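Local coordinates for periplasmic binding protein (Pseudomonas aeruginosa, PDB 2R79), which binds heme in the periplasm of Pseudomonas aeruginosa as part of heme transport, probably delivering it to an inner-membrane transporter, at the interface of chains A and B and the interface of chains A and C. Residues are numbered along the deposited sequence; one frame, centred on the assembly and turned at random. Chains: chain A/B/C, Periplasmic binding protein.

Contact 1: the interface of chains A and B. Residues chain A 208-209, 211-212; chain B 208-209, 211-212.
A:Asp208 and B:Asp208 meet through their methylene groups, CB of one lying 3.5 Å from CB of the other, where two copies of helix 207-217 pass each other about a two-fold axis. The interface shows how acidic residues can pack through their carbon rather than their charge; the structure alone does not establish whether the pairing exists outside the crystal.

The contacts across it are van der Waals in kind. With CG anti to the carbonyl carbon, chi1 -65° turns the carboxylate of A:Asp208 away from the axis and lays one face over B:Ala209, its CG 3.8 Å from CA of that alanine. OD2 sits 3.6 Å from the methyl CB of B:Ala209, and the same arrangement is repeated with the chains exchanged. One turn further along, the alanines meet more loosely: CB of A:Ala212 is 4.1 Å from the backbone N of B:Ala212.

Electrostatics are handled within each chain. A:Arg211 runs extended from CG to NE, then turns its guanidinium (chi4 75°) back toward the first turn of its own helix, where its NH1 makes a salt bridge with OD1 of A:Asp208, 3.3 Å away. This bridge and its twin in chain B may offset the charge of two carboxylates that point away from each other, OD2 of A:Asp208 and OD2 of B:Asp208 being 6.5 Å apart.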
# COMPACT_ATOMS: atom_id res chain seq x y z
N ASP A 208 3.72 -3.93 17.64
CA ASP A 208 3.97 -5.25 18.21
C ASP A 208 5.45 -5.58 18.39
O ASP A 208 5.81 -6.35 19.28
CB ASP A 208 3.30 -6.32 17.35
CG ASP A 208 1.79 -6.22 17.36
OD1 ASP A 208 1.21 -6.13 18.47
OD2 ASP A 208 1.18 -6.23 16.27
N ALA A 209 6.29 -4.99 17.55
CA ALA A 209 7.72 -5.23 17.65
C ALA A 209 8.18 -4.65 18.99
O ALA A 209 8.97 -5.26 19.72
CB ALA A 209 8.45 -4.55 16.49
N ARG A 211 6.32 -4.21 21.61
CA ARG A 211 5.76 -5.04 22.67
C ARG A 211 6.57 -6.30 22.88
O ARG A 211 6.89 -6.67 24.02
CB ARG A 211 4.33 -5.46 22.35
CG ARG A 211 3.36 -4.32 22.25
CD ARG A 211 1.92 -4.79 22.28
NE ARG A 211 1.07 -3.61 22.24
CZ ARG A 211 0.86 -2.87 21.16
NH1 ARG A 211 1.42 -3.19 20.00
NH2 ARG A 211 0.14 -1.77 21.24
N ALA A 212 6.88 -6.97 21.78
CA ALA A 212 7.64 -8.21 21.83
C ALA A 212 9.01 -7.99 22.45
O ALA A 212 9.43 -8.76 23.31
CB ALA A 212 7.78 -8.80 20.43
N ASP B 208 5.15 -10.15 14.52
CA ASP B 208 5.43 -9.67 15.87
C ASP B 208 4.27 -9.85 16.84
O ASP B 208 4.48 -9.99 18.05
CB ASP B 208 5.84 -8.20 15.83
CG ASP B 208 7.16 -7.99 15.10
OD1 ASP B 208 8.13 -8.71 15.43
OD2 ASP B 208 7.23 -7.12 14.21
N ALA B 209 3.05 -9.84 16.33
CA ALA B 209 1.88 -10.02 17.17
C ALA B 209 1.94 -11.43 17.74
O ALA B 209 1.69 -11.66 18.92
CB ALA B 209 0.61 -9.82 16.35
N ARG B 211 4.64 -13.19 18.14
CA ARG B 211 5.76 -13.24 19.08
C ARG B 211 5.37 -12.66 20.43
O ARG B 211 5.65 -13.25 21.48
CB ARG B 211 6.95 -12.45 18.57
CG ARG B 211 7.55 -13.00 17.30
CD ARG B 211 8.91 -12.41 17.01
NE ARG B 211 9.42 -13.05 15.81
CZ ARG B 211 8.99 -12.77 14.58
NH1 ARG B 211 8.06 -11.86 14.37
NH2 ARG B 211 9.46 -13.47 13.55
N ALA B 212 4.74 -11.49 20.39
CA ALA B 212 4.34 -10.80 21.61
C ALA B 212 3.36 -11.65 22.41
O ALA B 212 3.50 -11.78 23.62
CB ALA B 212 3.71 -9.45 21.27

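Contact 2: the interface of chains A and C. Residues chain A 151, 204-205, 209; chain C 39-41.
C:Gln40 closes the 3-10 helix 36-40 and turns its side chain toward the side chain of A:Leu205, whose backbone is extended, while its carbonyl O faces A:Ala151, which takes left-handed helical torsions (phi 58°, psi 41°). The patch is a small surface contact, part of a two-fold pairing of chains A and C that may be a product of crystal packing; it illustrates how a long polar side chain can serve as an apolar surface.

The main touch is between A:Leu205 and C:Gln40, whose side chains cross at about a right angle. The methyl CD2 of A:Leu205 presses against the stem of the glutamine, 3.4 Å from its CB. Because CG of C:Gln40 stands anti to the carbonyl carbon (chi1 -58°) and the chain continues extended, its aliphatic part runs past that methyl and carries the amide toward chain A. The amide oxygen OE1 of C:Gln40 then lies 3.6 Å from CD2 of A:Leu205, so that the methyl meets both the base and the tip of the chain.

Around this crossing the packing is looser. The backbone O of C:Gln40 lies 3.7 Å from the methyl CB of A:Ala151. Hydroxyl OG of A:Ser204 approaches the backbone O of C:Leu41 to 3.9 Å, too far for a direct bond. At the far end, OE1 of C:Gln40 stops 3.9 Å from the methyl CB of A:Ala209.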
# COMPACT_ATOMS: atom_id res chain seq x y z
N ALA A 151 14.78 -0.28 21.95
CA ALA A 151 14.64 -1.61 21.38
C ALA A 151 14.24 -2.52 22.54
O ALA A 151 14.73 -3.64 22.67
CB ALA A 151 15.95 -2.06 20.76
N SER A 204 13.61 2.93 19.09
CA SER A 204 13.85 2.15 17.88
C SER A 204 12.69 1.31 17.34
O SER A 204 12.61 1.08 16.14
CB SER A 204 15.04 1.22 18.10
OG SER A 204 16.09 1.89 18.78
N LEU A 205 11.82 0.83 18.22
CA LEU A 205 10.72 -0.04 17.81
C LEU A 205 9.34 0.58 17.91
O LEU A 205 9.12 1.56 18.63
CB LEU A 205 10.76 -1.32 18.65
CG LEU A 205 12.06 -2.13 18.63
CD1 LEU A 205 12.04 -3.13 19.75
CD2 LEU A 205 12.22 -2.82 17.28
N ALA A 209 6.29 -4.99 17.55
CA ALA A 209 7.72 -5.23 17.65
C ALA A 209 8.18 -4.65 18.99
O ALA A 209 8.97 -5.26 19.72
CB ALA A 209 8.45 -4.55 16.49
N LYS C 39 17.77 -1.80 11.44
CA LYS C 39 17.24 -0.50 11.85
C LYS C 39 16.49 -0.61 13.18
O LYS C 39 16.27 0.39 13.86
CB LYS C 39 16.29 0.04 10.77
CG LYS C 39 16.91 0.05 9.38
CD LYS C 39 15.88 0.29 8.29
CE LYS C 39 15.59 1.77 8.11
NZ LYS C 39 14.78 2.00 6.88
N GLN C 40 16.12 -1.83 13.56
CA GLN C 40 15.41 -2.04 14.81
C GLN C 40 16.33 -2.37 15.99
O GLN C 40 15.86 -2.65 17.09
CB GLN C 40 14.35 -3.14 14.62
CG GLN C 40 13.35 -2.80 13.52
CD GLN C 40 12.34 -3.90 13.26
OE1 GLN C 40 11.35 -4.04 13.98
NE2 GLN C 40 12.59 -4.69 12.22
N LEU C 41 17.63 -2.35 15.76
CA LEU C 41 18.58 -2.62 16.83
C LEU C 41 18.95 -1.30 17.51
O LEU C 41 18.73 -0.23 16.95
CB LEU C 41 19.86 -3.28 16.29
CG LEU C 41 19.81 -4.74 15.84
CD1 LEU C 41 21.16 -5.11 15.29
CD2 LEU C 41 19.44 -5.65 17.01

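Contact 3: the interface of chains A and C. Residues chain A 40-43, 58; chain C 150-151, 154, 203-204.
A:Pro42 lies obliquely over one face of the side-chain amide of C:Asn150, its ring carbon CB 3.9 Å from OD1. On the opposite side of the amide stands the guanidinium of C:Arg203, a heme-binding residue, with OD1 of C:Asn150 3.4 Å above its plane, toward the rim. The asparagine is thus held between a proline ring from chain A and an arginine of its own chain. This patch of the two-fold interface of chains A and C, which may be a crystal contact, is a worked example of water, not direct bonding, joining the polar groups.

With CG anti to the backbone N (chi1 -170°), C:Asn150 reaches out toward A:Ser43 and addresses both backbone polar groups of that serine. Amide nitrogen ND2 of C:Asn150 donates to water 2 at 2.9 Å, and the backbone N of A:Ser43 donates to the same water at 2.7 Å. Hydroxyl OG of C:Ser204 is a further partner of water 2, at 2.8 Å. Water 1 lies 2.6 Å from the backbone O of A:Ser43 and also bonds OD1 of C:Asn150; since both are acceptors, it probably donates to each. The two bridges fit the amide in this orientation and would help fix its rotation.

Apart from this cluster, A:Leu58 and C:Gln154 cross at about a right angle, tip to tip, the methyl CD2 of the leucine 3.6 Å from the amide NE2 of the glutamine.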
# COMPACT_ATOMS: atom_id res chain seq x y z
N GLN A 40 13.20 15.57 5.53
CA GLN A 40 13.91 15.78 4.28
C GLN A 40 14.86 16.98 4.31
O GLN A 40 15.47 17.33 3.31
CB GLN A 40 12.91 15.91 3.12
CG GLN A 40 12.01 14.68 2.99
CD GLN A 40 10.96 14.81 1.91
OE1 GLN A 40 11.24 14.62 0.73
NE2 GLN A 40 9.74 15.15 2.32
N LEU A 41 14.98 17.62 5.47
CA LEU A 41 15.88 18.76 5.60
C LEU A 41 17.24 18.26 6.05
O LEU A 41 17.37 17.15 6.55
CB LEU A 41 15.35 19.77 6.63
CG LEU A 41 14.15 20.65 6.27
CD1 LEU A 41 13.79 21.49 7.47
CD2 LEU A 41 14.47 21.54 5.07
N PRO A 42 18.29 19.08 5.88
CA PRO A 42 19.63 18.66 6.30
C PRO A 42 19.60 18.28 7.79
O PRO A 42 18.87 18.88 8.57
CB PRO A 42 20.48 19.90 6.06
CG PRO A 42 19.80 20.54 4.89
CD PRO A 42 18.34 20.40 5.23
N SER A 43 20.39 17.28 8.18
CA SER A 43 20.41 16.86 9.57
C SER A 43 21.64 17.32 10.33
O SER A 43 22.76 17.24 9.82
CB SER A 43 20.30 15.34 9.66
OG SER A 43 20.52 14.90 10.99
N LEU A 58 25.36 25.23 7.49
CA LEU A 58 24.07 25.75 7.09
C LEU A 58 23.96 27.27 7.21
O LEU A 58 22.93 27.85 6.90
CB LEU A 58 22.96 25.09 7.92
CG LEU A 58 22.82 23.57 7.74
CD1 LEU A 58 21.80 23.03 8.73
CD2 LEU A 58 22.39 23.27 6.32
N ASN C 150 23.43 16.50 0.24
CA ASN C 150 22.78 16.64 1.54
C ASN C 150 21.54 17.46 1.26
O ASN C 150 21.57 18.70 1.28
CB ASN C 150 23.69 17.41 2.51
CG ASN C 150 23.18 17.37 3.94
OD1 ASN C 150 23.71 18.04 4.83
ND2 ASN C 150 22.15 16.57 4.18
N ALA C 151 20.44 16.78 0.98
CA ALA C 151 19.20 17.46 0.65
C ALA C 151 19.51 18.33 -0.56
O ALA C 151 19.08 19.48 -0.65
CB ALA C 151 18.73 18.31 1.82
N GLN C 154 25.52 21.13 -0.54
CA GLN C 154 26.84 20.72 -0.05
C GLN C 154 27.42 19.58 -0.88
O GLN C 154 27.98 18.63 -0.34
CB GLN C 154 26.72 20.29 1.41
CG GLN C 154 26.32 21.40 2.36
CD GLN C 154 25.81 20.88 3.69
OE1 GLN C 154 26.37 19.94 4.26
NE2 GLN C 154 24.74 21.49 4.19
N ARG C 203 22.04 12.00 1.16
CA ARG C 203 21.89 11.53 2.53
C ARG C 203 20.47 11.66 3.07
O ARG C 203 20.02 10.84 3.86
CB ARG C 203 22.83 12.31 3.44
CG ARG C 203 24.31 12.05 3.21
CD ARG C 203 25.14 13.17 3.80
NE ARG C 203 24.63 13.60 5.10
CZ ARG C 203 25.10 14.63 5.79
NH1 ARG C 203 26.11 15.36 5.31
NH2 ARG C 203 24.56 14.95 6.96
N SER C 204 19.75 12.70 2.63
CA SER C 204 18.40 12.95 3.12
C SER C 204 17.24 12.72 2.15
O SER C 204 16.14 12.39 2.58
CB SER C 204 18.30 14.40 3.61
OG SER C 204 19.45 14.76 4.35
O HOH W 1 23.89 18.51 7.86
O HOH W 2 21.18 15.27 6.53

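Contacts 2 and 3, about 24 Å apart between their C-alpha centres, belong to one two-fold interface of chains A and C and overlap in kind: C:Gln40 and C:Leu41 meet A:Ala151 and A:Ser204 in the former, and A:Gln40 and A:Leu41 meet C:Ala151 and C:Ser204 in the latter. The C-alpha centre of contact 1 lies about 11 Å from that of contact 2 and about 34 Å from that of contact 3. Contact 1 shares A:Ala209 with contact 2, so helix 207-217 touches two neighbouring chains at once. Such continuity could help hold the deposited six-copy assembly together, though it may reflect crystal packing alone.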